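Local coordinates for protein hypothetical aldose 1-epimerase (Klebsiella pneumoniae subsp. pneumoniae MGH 78578, PDB 3TY1) that probably binds carbohydrate, as a galactose mutarotase-like beta-supersandwich protein resembling aldose 1-epimerases, though its substrate and activity are not established, at residues Q250-D255 with Q309-G314. Sequence-based numbering, arbitrary orientation.
Sequences QGPTKD and QGYVTG
The CA atoms of P252 and Y311, 6.1 Å apart, are the nearest such pair between the two segments, where the irregular loop Q250-D255 passes Y311 of strand 311-318 in the supersandwich fold of the galactose mutarotase clan. Y311 makes the contact from the strand side. With CG anti to the backbone N (chi1 -175°), its ring reaches out to the loop, and the pyrrolidine of P252 lies over one face as a CH-pi contact: P252 CG sits 3.8 Å from the ring centroid and 8° off the ring normal, almost directly above the centre. P252 CD rests 3.7 Å from Y311 CE1, and the same CE1 is 3.3 Å from P252 N, so the ring also packs against the G251-P252 peptide. Within the loop, T253 OG1 donates to G251 O at 2.6 Å, from above the carbonyl plane, a bond that spans P252. T253 also shares backbone hydrogen bonding with T304, tying the loop to strand 297-304, an antiparallel neighbour of 311-318. At the far end of the ring, Y311 OH donates to Q250 O over 2.6 Å; the hydroxyl meets a lone pair in the carbonyl plane at a C=O...O angle of 136°, while Q250 O itself lies at the ring edge.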
loop_
_atom_site.group_PDB
_atom_site.type_symbol
_atom_site.label_atom_id
_atom_site.label_comp_id
_atom_site.label_asym_id
_atom_site.label_seq_id
_atom_site.Cartn_x
_atom_site.Cartn_y
_atom_site.Cartn_z
ATOM N N GLN A 250 23.798 -19.165 -23.567
ATOM C CA GLN A 250 23.359 -18.763 -24.897
ATOM C C GLN A 250 23.294 -17.225 -24.971
ATOM O O GLN A 250 23.316 -16.534 -23.955
ATOM C CB GLN A 250 21.952 -19.309 -25.184
ATOM C CG GLN A 250 21.846 -20.842 -25.216
ATOM C CD GLN A 250 20.417 -21.352 -25.460
ATOM O OE1 GLN A 250 19.557 -20.647 -25.989
ATOM N NE2 GLN A 250 20.171 -22.582 -25.072
ATOM N N GLY A 251 23.202 -16.717 -26.202
ATOM C CA GLY A 251 22.949 -15.308 -26.465
ATOM C C GLY A 251 21.468 -15.057 -26.143
ATOM O O GLY A 251 20.739 -16.004 -25.791
ATOM N N PRO A 252 21.011 -13.793 -26.273
ATOM C CA PRO A 252 19.594 -13.470 -26.015
ATOM C C PRO A 252 18.673 -14.264 -26.931
ATOM O O PRO A 252 18.821 -14.190 -28.140
ATOM C CB PRO A 252 19.519 -11.974 -26.313
ATOM C CG PRO A 252 20.933 -11.474 -26.112
ATOM C CD PRO A 252 21.815 -12.584 -26.553
ATOM N N THR A 253 17.805 -15.088 -26.349
ATOM C CA THR A 253 17.026 -16.057 -27.109
ATOM C C THR A 253 15.526 -15.875 -26.908
ATOM O O THR A 253 15.023 -15.989 -25.809
ATOM C CB THR A 253 17.444 -17.484 -26.714
ATOM O OG1 THR A 253 18.868 -17.588 -26.780
ATOM C CG2 THR A 253 16.795 -18.534 -27.616
ATOM N N LYS A 254 14.808 -15.586 -27.987
ATOM C CA LYS A 254 13.351 -15.400 -27.903
ATOM C C LYS A 254 12.716 -16.728 -27.462
ATOM O O LYS A 254 13.164 -17.778 -27.890
ATOM C CB LYS A 254 12.820 -14.977 -29.283
ATOM C CG LYS A 254 11.314 -14.759 -29.385
ATOM C CD LYS A 254 10.953 -14.185 -30.771
ATOM C CE LYS A 254 9.451 -13.947 -30.914
ATOM N NZ LYS A 254 8.975 -12.851 -30.003
ATOM N N ASP A 255 11.690 -16.670 -26.617
ATOM C CA ASP A 255 10.936 -17.844 -26.132
ATOM C C ASP A 255 11.684 -18.776 -25.201
ATOM O O ASP A 255 11.229 -19.900 -24.943
ATOM C CB ASP A 255 10.340 -18.672 -27.298
ATOM C CG ASP A 255 9.401 -17.846 -28.172
ATOM O OD1 ASP A 255 8.590 -17.072 -27.619
ATOM O OD2 ASP A 255 9.479 -17.987 -29.403
ATOM N N GLN A 309 13.120 -8.437 -22.591
ATOM C CA GLN A 309 12.422 -9.321 -21.653
ATOM C C GLN A 309 13.226 -9.551 -20.386
ATOM O O GLN A 309 12.666 -9.633 -19.315
ATOM C CB GLN A 309 12.094 -10.656 -22.280
ATOM C CG GLN A 309 11.269 -11.610 -21.407
ATOM C CD GLN A 309 9.764 -11.252 -21.339
ATOM O OE1 GLN A 309 9.329 -10.224 -21.854
ATOM N NE2 GLN A 309 8.989 -12.110 -20.684
ATOM N N GLY A 310 14.551 -9.668 -20.531
ATOM C CA GLY A 310 15.459 -9.966 -19.416
ATOM C C GLY A 310 16.535 -10.917 -19.900
ATOM O O GLY A 310 16.244 -12.056 -20.266
ATOM N N TYR A 311 17.748 -10.384 -20.045
ATOM C CA TYR A 311 18.930 -11.192 -20.409
ATOM C C TYR A 311 19.849 -11.085 -19.197
ATOM O O TYR A 311 20.559 -10.096 -19.013
ATOM C CB TYR A 311 19.580 -10.683 -21.690
ATOM C CG TYR A 311 20.730 -11.568 -22.163
ATOM C CD1 TYR A 311 20.492 -12.880 -22.561
ATOM C CD2 TYR A 311 22.039 -11.108 -22.146
ATOM C CE1 TYR A 311 21.537 -13.714 -23.001
ATOM C CE2 TYR A 311 23.121 -11.932 -22.594
ATOM C CZ TYR A 311 22.858 -13.244 -22.997
ATOM O OH TYR A 311 23.868 -14.082 -23.400
ATOM N N VAL A 312 19.768 -12.088 -18.331
ATOM C CA VAL A 312 20.398 -12.014 -17.045
ATOM C C VAL A 312 20.590 -13.412 -16.455
ATOM O O VAL A 312 19.865 -14.355 -16.798
ATOM C CB VAL A 312 19.500 -11.122 -16.083
ATOM C CG1 VAL A 312 18.083 -11.655 -16.021
ATOM C CG2 VAL A 312 20.116 -10.949 -14.697
ATOM N N THR A 313 21.593 -13.539 -15.595
ATOM C CA THR A 313 21.779 -14.757 -14.843
ATOM C C THR A 313 21.865 -14.442 -13.367
ATOM O O THR A 313 22.428 -13.417 -12.941
ATOM C CB THR A 313 23.055 -15.564 -15.309
ATOM O OG1 THR A 313 23.112 -16.835 -14.620
ATOM C CG2 THR A 313 24.320 -14.788 -15.034
ATOM N N GLY A 314 21.291 -15.329 -12.575
ATOM C CA GLY A 314 21.364 -15.235 -11.114
ATOM C C GLY A 314 22.307 -16.266 -10.602
ATOM O O GLY A 314 22.202 -17.456 -11.004
#